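Local coordinates for luciferase-like enzymeAMP-CoA-ligase (Zophobas atratus, PDB 4W8O), which probably activates carboxylic acids with ATP as a luciferase-like AMP-CoA ligase of the ANL superfamily of adenylate-forming enzymes, at residues 52-57 / 83-88; 58-63 / 167-172; 320-325 / 405-410; 395-398 / 402-405. All coordinates share one frame; numbering follows the deposited sequence.

Interaction 1 (52-57 / 83-88); sequences KTRSTR and NSIPLI
Ser55 in helix 48-64 and Ile85 in the first part of helix 85-92 bring the two backbones close, their CA atoms lying 5.2 Å apart. A small residue suits this place: Ile85 CG2 can settle against the helix backbone itself, 3.7 Å from Ser55 N. One turn further on, Ile88 repeats the approach, with its CG2 3.7 Å from Ser55 CB. In both isoleucines CG2 stands anti to the backbone N, which turns this methyl branch toward the serine. Polar as it is, Ser55 fits in an apolar interface because its OG is hydrogen-bonded to Val51 O and to Tyr92 OH. Helix 85-92 is the connection of a beta-alpha-beta crossover, joining the neighbouring parallel strands 72-76 and 96-99 of the eight-stranded mixed sheet, and helix 48-64 packs on it. At the border of the contact Arg54 crosses Ile85 at about a right angle and lays one face of its guanidinium over the CG1 branch, with Arg54 NH2 3.5 Å from Ile85 CG1. A bend at chi3 (-63°) brings the guanidinium round to this position. Its charge is met by salt bridges to Asp82 and Glu46, which should hold the flat group in place over the isoleucine. Phe156 also touches both Arg54 and Ile85.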
# COMPACT_ATOMS: atom_id res chain seq x y z
N LYS A 52 -6.36 13.66 13.39
CA LYS A 52 -5.42 13.72 14.51
C LYS A 52 -6.14 13.61 15.85
O LYS A 52 -5.67 12.91 16.76
CB LYS A 52 -4.61 15.02 14.47
CG LYS A 52 -3.45 15.06 15.46
CD LYS A 52 -2.54 16.25 15.18
CE LYS A 52 -1.60 16.52 16.34
NZ LYS A 52 -2.29 17.07 17.54
N THR A 53 -7.27 14.30 15.97
CA THR A 53 -8.04 14.31 17.21
C THR A 53 -8.59 12.92 17.53
O THR A 53 -8.45 12.43 18.66
CB THR A 53 -9.19 15.32 17.14
OG1 THR A 53 -8.65 16.63 16.94
CG2 THR A 53 -10.03 15.32 18.41
N ARG A 54 -9.21 12.28 16.55
CA ARG A 54 -9.85 10.99 16.78
C ARG A 54 -8.81 9.89 17.02
O ARG A 54 -8.97 9.09 17.94
CB ARG A 54 -10.77 10.62 15.62
CG ARG A 54 -11.94 11.60 15.45
CD ARG A 54 -13.13 10.94 14.76
NE ARG A 54 -12.82 10.50 13.40
CZ ARG A 54 -13.33 9.42 12.80
NH1 ARG A 54 -14.18 8.61 13.42
NH2 ARG A 54 -12.97 9.13 11.55
N SER A 55 -7.73 9.89 16.24
CA SER A 55 -6.68 8.90 16.40
C SER A 55 -5.94 9.06 17.74
O SER A 55 -5.56 8.07 18.35
CB SER A 55 -5.68 8.96 15.24
OG SER A 55 -5.06 10.23 15.15
N THR A 56 -5.74 10.30 18.18
CA THR A 56 -5.11 10.56 19.48
C THR A 56 -5.96 9.95 20.60
O THR A 56 -5.44 9.29 21.50
CB THR A 56 -4.87 12.06 19.71
OG1 THR A 56 -3.96 12.56 18.72
CG2 THR A 56 -4.31 12.34 21.10
N ARG A 57 -7.28 10.14 20.51
CA ARG A 57 -8.20 9.60 21.51
C ARG A 57 -8.23 8.08 21.50
O ARG A 57 -8.21 7.46 22.57
CB ARG A 57 -9.61 10.15 21.29
CG ARG A 57 -9.75 11.61 21.68
CD ARG A 57 -11.08 12.16 21.24
NE ARG A 57 -11.20 13.58 21.50
CZ ARG A 57 -12.25 14.32 21.16
NH1 ARG A 57 -13.28 13.77 20.52
NH2 ARG A 57 -12.27 15.61 21.45
N ASN A 83 -11.84 3.18 9.24
CA ASN A 83 -11.01 1.97 9.27
C ASN A 83 -9.52 2.23 9.51
O ASN A 83 -8.85 1.40 10.12
CB ASN A 83 -11.22 1.09 8.03
CG ASN A 83 -10.51 1.61 6.81
OD1 ASN A 83 -10.79 2.71 6.34
ND2 ASN A 83 -9.59 0.81 6.27
N SER A 84 -9.01 3.37 9.05
CA SER A 84 -7.61 3.71 9.27
C SER A 84 -7.33 4.41 10.62
O SER A 84 -6.18 4.50 11.05
CB SER A 84 -7.05 4.54 8.10
OG SER A 84 -7.61 5.84 8.09
N ILE A 85 -8.37 4.89 11.30
CA ILE A 85 -8.17 5.67 12.54
C ILE A 85 -7.45 4.88 13.64
O ILE A 85 -6.47 5.37 14.21
CB ILE A 85 -9.50 6.26 13.09
CG1 ILE A 85 -10.18 7.16 12.06
CG2 ILE A 85 -9.26 7.02 14.39
CD1 ILE A 85 -9.30 8.27 11.51
N PRO A 86 -7.92 3.65 13.94
CA PRO A 86 -7.24 2.85 14.96
C PRO A 86 -5.88 2.27 14.50
O PRO A 86 -5.06 1.91 15.35
CB PRO A 86 -8.25 1.74 15.29
CG PRO A 86 -9.17 1.68 14.12
CD PRO A 86 -9.12 2.98 13.40
N LEU A 87 -5.67 2.18 13.20
CA LEU A 87 -4.36 1.82 12.65
C LEU A 87 -3.34 2.93 12.92
O LEU A 87 -2.23 2.67 13.41
CB LEU A 87 -4.48 1.55 11.14
CG LEU A 87 -3.21 1.04 10.46
CD1 LEU A 87 -3.55 -0.00 9.41
CD2 LEU A 87 -2.40 2.17 9.84
N ILE A 88 -3.74 4.17 12.61
CA ILE A 88 -2.93 5.36 12.88
C ILE A 88 -2.64 5.46 14.37
O ILE A 88 -1.51 5.71 14.78
CB ILE A 88 -3.67 6.64 12.41
CG1 ILE A 88 -3.73 6.69 10.88
CG2 ILE A 88 -2.99 7.90 12.94
CD1 ILE A 88 -4.86 7.55 10.35

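Interaction 2 (58-63 / 167-172); sequences VALNLQ and KAFKPS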
# COMPACT_ATOMS: atom_id res chain seq x y z
N VAL A 58 -8.24 7.48 20.31
CA VAL A 58 -8.15 6.03 20.21
C VAL A 58 -6.85 5.52 20.82
O VAL A 58 -6.86 4.52 21.55
CB VAL A 58 -8.29 5.55 18.75
CG1 VAL A 58 -8.02 4.06 18.63
CG2 VAL A 58 -9.69 5.85 18.22
N ALA A 59 -5.73 6.20 20.53
CA ALA A 59 -4.42 5.81 21.06
C ALA A 59 -4.37 5.83 22.59
O ALA A 59 -3.87 4.89 23.21
CB ALA A 59 -3.33 6.72 20.51
N LEU A 60 -4.88 6.90 23.18
CA LEU A 60 -4.90 7.03 24.64
C LEU A 60 -5.73 5.91 25.27
O LEU A 60 -5.37 5.39 26.31
CB LEU A 60 -5.44 8.40 25.07
CG LEU A 60 -4.48 9.57 24.84
CD1 LEU A 60 -5.23 10.89 24.93
CD2 LEU A 60 -3.33 9.54 25.83
N ASN A 61 -6.81 5.51 24.62
CA ASN A 61 -7.61 4.40 25.12
C ASN A 61 -6.91 3.05 24.90
O ASN A 61 -6.94 2.20 25.78
CB ASN A 61 -9.01 4.41 24.49
CG ASN A 61 -9.88 5.50 25.07
OD1 ASN A 61 -9.88 5.73 26.28
ND2 ASN A 61 -10.63 6.19 24.21
N LEU A 62 -6.26 2.88 23.75
CA LEU A 62 -5.46 1.67 23.51
C LEU A 62 -4.36 1.50 24.57
O LEU A 62 -4.06 0.39 25.01
CB LEU A 62 -4.84 1.69 22.11
CG LEU A 62 -5.77 1.36 20.93
CD1 LEU A 62 -5.05 1.62 19.62
CD2 LEU A 62 -6.26 -0.08 20.99
N GLN A 63 -3.79 2.62 24.99
CA GLN A 63 -2.74 2.66 26.00
C GLN A 63 -3.27 2.17 27.35
O GLN A 63 -2.61 1.40 28.05
CB GLN A 63 -2.22 4.10 26.10
CG GLN A 63 -0.89 4.29 26.80
CD GLN A 63 -0.36 5.70 26.60
OE1 GLN A 63 -1.01 6.68 26.97
NE2 GLN A 63 0.82 5.82 26.00
N LYS A 167 -3.95 16.90 24.82
CA LYS A 167 -3.07 17.98 24.42
C LYS A 167 -1.60 17.58 24.52
O LYS A 167 -0.80 17.93 23.66
CB LYS A 167 -3.34 19.21 25.29
CG LYS A 167 -2.89 20.51 24.68
CD LYS A 167 -3.28 21.68 25.55
CE LYS A 167 -3.14 22.99 24.80
NZ LYS A 167 -3.69 24.12 25.59
N ALA A 168 -1.27 16.84 25.58
CA ALA A 168 0.11 16.46 25.84
C ALA A 168 0.55 15.21 25.08
O ALA A 168 1.75 14.95 24.97
CB ALA A 168 0.32 16.26 27.33
N PHE A 169 -0.40 14.42 24.58
CA PHE A 169 -0.04 13.14 23.96
C PHE A 169 0.95 13.33 22.82
O PHE A 169 0.80 14.21 21.98
CB PHE A 169 -1.26 12.40 23.45
CG PHE A 169 -0.93 11.12 22.73
CD1 PHE A 169 -0.64 9.96 23.45
CD2 PHE A 169 -0.87 11.07 21.34
CE1 PHE A 169 -0.32 8.79 22.79
CE2 PHE A 169 -0.55 9.90 20.68
CZ PHE A 169 -0.28 8.76 21.41
N LYS A 170 1.98 12.49 22.84
CA LYS A 170 2.93 12.39 21.74
C LYS A 170 3.12 10.91 21.41
O LYS A 170 3.06 10.06 22.30
CB LYS A 170 4.27 13.03 22.11
CG LYS A 170 4.24 14.55 22.31
CD LYS A 170 3.94 15.28 21.00
CE LYS A 170 4.18 16.78 21.11
NZ LYS A 170 3.92 17.45 19.80
N PRO A 171 3.34 10.59 20.12
CA PRO A 171 3.66 9.20 19.79
C PRO A 171 4.85 8.68 20.59
O PRO A 171 5.79 9.43 20.87
CB PRO A 171 4.00 9.27 18.30
CG PRO A 171 3.27 10.46 17.80
CD PRO A 171 3.24 11.45 18.93
N SER A 172 4.80 7.41 20.96
CA SER A 172 5.86 6.78 21.75
C SER A 172 7.17 6.76 20.98
O SER A 172 7.18 6.52 19.78
CB SER A 172 5.47 5.35 22.10
OG SER A 172 4.22 5.30 22.75
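Phe169 reaches from an irregular segment, 167-172, toward Ala59 and Leu60 of helix 48-64, and its ring carries the contact. The CA atoms remain well separated, 7.8 Å between Leu60 and Phe169, a gap that suits a large flat side chain. The first atom out, Phe169 CB, lies 4.3 Å from Leu60 CD2, so the contact is still loose at the root. CG stands anti to the backbone N (chi1 177°), which swings the ring over to Ala59 and Leu60. The closest approach comes at Phe169 CD1, which is 3.6 Å from Leu60 CD2 and 4.1 Å from Leu60 CG. On the other flank of the ring, Phe169 CD2 meets the methyl CG2 of Thr56 at 3.7 Å. Phe169 CE1 lies between the two helix residues, 4.3 Å from Ala59 CB. At the tip, Phe169 CZ comes within 3.8 Å of Ala59 CB. Leu60 and Phe169 slide past each other in opposite directions, and the leucine methyl meets the ring obliquely. The short alanine leaves room for the end of the ring, while the longer, branched leucine reaches back to its base; the result is a purely apolar, buried contact. Around it, Ala59 also touches Ala89 of helix 85-92, and Pro171 packs on Phe25 of helix 20-30. Segment 167-172, on its way from helix 156-159 to strand 179-184, thus runs beside helix 48-64, with Ser172 bonded through its backbone to Tyr92 at the end of helix 85-92.

Interaction 3 (320-325 / 405-410); sequences FGYGMS and TGDIGY
A very short hydrogen bond, 2.5 Å from Tyr322 OH to Asp407 OD2, ties together two strands that belong to different sheets. Strand 317-324 lies in the nine-stranded mixed sheet, and its end runs into the Tyr-Gly-Met-Ser-Glu sequence of the adenylate-forming family; strand 403-411 of the antiparallel sheet carries the family's Thr-Gly-Asp motif. The tyrosine and aspartate approach from opposite directions. OD2 lies at the ring edge, in the ring plane, while the carboxylate is turned 62° from that plane. Tyrosine suits this place because it spans the gap between the strands with a rigid ring and ends in a donor. The aspartate's other oxygen, OD1, forms a salt bridge with Arg422, so both its oxygens are engaged. Thr405 shapes the corner before it: OG1 accepts from Asp407 N at 3.1 Å, with a fairly straight N-H...O angle of 154°, an ST turn. The same OG1 is hydrogen-bonded to Leu377 O. Gly406, between them, takes a positive phi of 75°, a conformation easily reached without a side chain. Met324 crosses Thr405 at about a right angle and also lines the pocket occupied by a polyether molecule, probably from the crystallisation liquor. Its flexible thioether follows the threonine surface: SD is 3.9 Å from Thr405 CG2, and the terminal CE lies 3.7 Å from Thr405 O.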
# COMPACT_ATOMS: atom_id res chain seq x y z
N PHE A 320 2.04 2.57 -15.94
CA PHE A 320 2.03 1.16 -15.61
C PHE A 320 3.30 0.85 -14.83
O PHE A 320 4.39 0.97 -15.38
CB PHE A 320 1.96 0.32 -16.89
CG PHE A 320 1.80 -1.16 -16.65
CD1 PHE A 320 2.89 -1.95 -16.30
CD2 PHE A 320 0.56 -1.76 -16.79
CE1 PHE A 320 2.73 -3.31 -16.08
CE2 PHE A 320 0.41 -3.12 -16.59
CZ PHE A 320 1.49 -3.89 -16.23
N GLY A 321 3.15 0.45 -13.57
CA GLY A 321 4.28 0.14 -12.70
C GLY A 321 4.38 -1.32 -12.29
O GLY A 321 3.52 -2.15 -12.62
N TYR A 322 5.45 -1.61 -11.54
CA TYR A 322 5.76 -2.95 -11.06
C TYR A 322 6.27 -2.88 -9.63
O TYR A 322 7.17 -2.10 -9.32
CB TYR A 322 6.82 -3.55 -11.97
CG TYR A 322 7.49 -4.82 -11.48
CD1 TYR A 322 6.75 -5.96 -11.19
CD2 TYR A 322 8.88 -4.90 -11.38
CE1 TYR A 322 7.36 -7.13 -10.77
CE2 TYR A 322 9.50 -6.06 -10.95
CZ TYR A 322 8.74 -7.17 -10.65
OH TYR A 322 9.37 -8.32 -10.25
N GLY A 323 5.70 -3.68 -8.75
CA GLY A 323 6.14 -3.71 -7.37
C GLY A 323 5.60 -4.90 -6.62
O GLY A 323 4.86 -5.70 -7.16
N MET A 324 5.99 -5.01 -5.36
CA MET A 324 5.52 -6.08 -4.53
C MET A 324 5.52 -5.67 -3.07
O MET A 324 6.09 -4.65 -2.71
CB MET A 324 6.37 -7.34 -4.74
CG MET A 324 7.87 -7.13 -4.71
SD MET A 324 8.73 -8.34 -5.74
CE MET A 324 8.74 -9.78 -4.68
N SER A 325 4.88 -6.50 -2.24
CA SER A 325 4.72 -6.20 -0.83
C SER A 325 6.05 -6.14 -0.12
O SER A 325 6.22 -5.38 0.83
CB SER A 325 3.84 -7.24 -0.16
OG SER A 325 2.60 -7.29 -0.84
N THR A 405 12.85 -11.60 -6.73
CA THR A 405 11.45 -11.23 -6.95
C THR A 405 10.58 -12.43 -7.31
O THR A 405 9.35 -12.34 -7.25
CB THR A 405 11.28 -10.22 -8.09
OG1 THR A 405 11.73 -10.80 -9.32
CG2 THR A 405 12.02 -8.92 -7.79
N GLY A 406 11.20 -13.52 -7.72
CA GLY A 406 10.47 -14.68 -8.22
C GLY A 406 9.92 -14.47 -9.62
O GLY A 406 9.15 -15.30 -10.11
N ASP A 407 10.32 -13.39 -10.28
CA ASP A 407 9.86 -13.08 -11.63
C ASP A 407 11.00 -13.25 -12.62
O ASP A 407 12.16 -13.01 -12.28
CB ASP A 407 9.33 -11.65 -11.72
CG ASP A 407 8.12 -11.41 -10.85
OD1 ASP A 407 7.15 -12.19 -10.95
OD2 ASP A 407 8.13 -10.43 -10.07
N ILE A 408 10.65 -13.66 -13.83
CA ILE A 408 11.57 -13.76 -14.95
C ILE A 408 11.30 -12.58 -15.86
O ILE A 408 10.14 -12.29 -16.17
CB ILE A 408 11.37 -15.08 -15.73
CG1 ILE A 408 11.71 -16.28 -14.85
CG2 ILE A 408 12.18 -15.10 -17.01
CD1 ILE A 408 13.10 -16.25 -14.24
N GLY A 409 12.37 -11.89 -16.27
CA GLY A 409 12.28 -10.77 -17.22
C GLY A 409 13.62 -10.34 -17.82
O GLY A 409 14.60 -11.09 -17.79
N TYR A 410 13.64 -9.14 -18.39
CA TYR A 410 14.84 -8.57 -19.01
C TYR A 410 14.65 -7.06 -19.10
O TYR A 410 13.54 -6.56 -18.89
CB TYR A 410 15.03 -9.15 -20.43
CG TYR A 410 13.93 -8.77 -21.38
CD1 TYR A 410 12.78 -9.55 -21.51
CD2 TYR A 410 14.01 -7.60 -22.14
CE1 TYR A 410 11.76 -9.19 -22.38
CE2 TYR A 410 12.99 -7.23 -23.02
CZ TYR A 410 11.87 -8.03 -23.12
OH TYR A 410 10.85 -7.69 -23.98

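Interaction 4 (395-398 / 402-405); sequences ECFD and FLKT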
# COMPACT_ATOMS: atom_id res chain seq x y z
N GLU A 395 16.29 -17.45 2.34
CA GLU A 395 16.42 -17.80 0.92
C GLU A 395 15.74 -16.82 -0.02
O GLU A 395 15.91 -16.93 -1.24
CB GLU A 395 15.91 -19.22 0.67
CG GLU A 395 16.87 -20.29 1.17
CD GLU A 395 16.69 -21.64 0.48
OE1 GLU A 395 16.12 -21.70 -0.63
OE2 GLU A 395 17.15 -22.64 1.06
N CYS A 396 14.97 -15.88 0.53
CA CYS A 396 14.45 -14.75 -0.25
C CYS A 396 15.54 -13.79 -0.75
O CYS A 396 15.28 -12.97 -1.64
CB CYS A 396 13.46 -13.94 0.58
SG CYS A 396 12.07 -14.88 1.25
N PHE A 397 16.74 -13.85 -0.17
CA PHE A 397 17.82 -12.92 -0.53
C PHE A 397 19.04 -13.69 -1.03
O PHE A 397 19.38 -14.74 -0.49
CB PHE A 397 18.21 -12.06 0.68
CG PHE A 397 17.03 -11.38 1.33
CD1 PHE A 397 16.60 -10.14 0.89
CD2 PHE A 397 16.37 -11.98 2.39
CE1 PHE A 397 15.52 -9.51 1.49
CE2 PHE A 397 15.29 -11.36 2.99
CZ PHE A 397 14.86 -10.12 2.55
N ASP A 398 19.69 -13.15 -2.06
CA ASP A 398 20.84 -13.83 -2.66
C ASP A 398 22.13 -13.42 -1.94
O ASP A 398 22.09 -12.69 -0.95
CB ASP A 398 20.90 -13.58 -4.18
CG ASP A 398 21.34 -12.16 -4.56
OD1 ASP A 398 21.93 -11.43 -3.72
OD2 ASP A 398 21.09 -11.78 -5.72
N PHE A 402 20.38 -9.11 -2.35
CA PHE A 402 19.31 -8.67 -3.25
C PHE A 402 18.09 -9.55 -3.03
O PHE A 402 18.24 -10.76 -2.89
CB PHE A 402 19.71 -8.79 -4.71
CG PHE A 402 20.57 -7.66 -5.22
CD1 PHE A 402 21.85 -7.46 -4.72
CD2 PHE A 402 20.11 -6.84 -6.24
CE1 PHE A 402 22.65 -6.43 -5.21
CE2 PHE A 402 20.90 -5.81 -6.73
CZ PHE A 402 22.17 -5.60 -6.21
N LEU A 403 16.91 -8.95 -3.02
CA LEU A 403 15.65 -9.69 -2.95
C LEU A 403 15.40 -10.40 -4.28
O LEU A 403 15.45 -9.78 -5.34
CB LEU A 403 14.47 -8.75 -2.64
CG LEU A 403 13.05 -9.34 -2.66
CD1 LEU A 403 12.80 -10.24 -1.45
CD2 LEU A 403 12.00 -8.23 -2.72
N LYS A 404 15.12 -11.70 -4.22
CA LYS A 404 14.72 -12.46 -5.40
C LYS A 404 13.23 -12.21 -5.61
O LYS A 404 12.43 -12.56 -4.75
CB LYS A 404 14.99 -13.95 -5.18
CG LYS A 404 16.44 -14.27 -4.85
CD LYS A 404 16.57 -15.73 -4.46
CE LYS A 404 17.94 -16.05 -3.92
NZ LYS A 404 17.93 -17.34 -3.17
N THR A 405 12.85 -11.60 -6.73
CA THR A 405 11.45 -11.23 -6.95
C THR A 405 10.58 -12.43 -7.31
O THR A 405 9.35 -12.34 -7.25
CB THR A 405 11.28 -10.22 -8.09
OG1 THR A 405 11.73 -10.80 -9.32
CG2 THR A 405 12.02 -8.92 -7.79
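Cys396 and Lys404 are joined backbone to backbone by a nearly straight bond, Lys404 N to Cys396 O, 2.9 Å long with an angle of 177° at the hydrogen. A second bond, Asp398 N to Phe402 O at 2.9 Å, lies in the carbonyl plane. Between the two, Phe397 and Leu403 face each other as a non-hydrogen-bonded antiparallel pair, where Phe397 CA also makes a CA-H...O contact of 3.2 Å with Phe402 O. Asp398 tightens this end further: with CG between the backbone N and the carbonyl carbon (chi1 73°), OD1 turns back to accept from Phe402 N at 3.1 Å, met from above the carboxylate plane. Aspartate suits the spot, being short enough for OD1 to take Asp400 N as well, an Asx turn, while OD2 makes salt bridges with Lys359 and Arg378. Equally close-fitting, the extended chain of Lys404 passes along Cys396 O until NZ meets Glu395 O at 2.8 Å. The apolar side is looser, Phe397 CE1 lying 4.1 Å from Leu403 CD1. Toward solvent, the exposed carboxylate of Glu395 adds little contact, OE1 staying 5.4 Å from Lys404 NZ, although its charge may still attract the ammonium. The whole is a hairpin-like turn held by a single antiparallel beta bridge at the start of strand 403-411, just ahead of the Thr-Gly-Asp motif of the adenylate-forming enzymes.

In the fold
Interactions 1 and 2 form one cluster, their centres 10 Å apart, on successive turns of helix 48-64; their segments alternate along the chain, so the helix gathers both helix 85-92 and the later loop. Interactions 3 and 4 form a second cluster, centres 13 Å apart. They share Thr405 and strand 403-411, and Met324 CE touches Leu403 CD2 at 4.1 Å. The clusters come in series, and the centres of interactions 1 and 3 lie 33 Å apart on opposite sides of the chain's centre. The first packs beside the eight-stranded sheet; in the second, interaction 3 joins the nine-stranded and antiparallel sheets and interaction 4 lies beside it, next to a pocket holding a polyether probably from the crystallisation liquor.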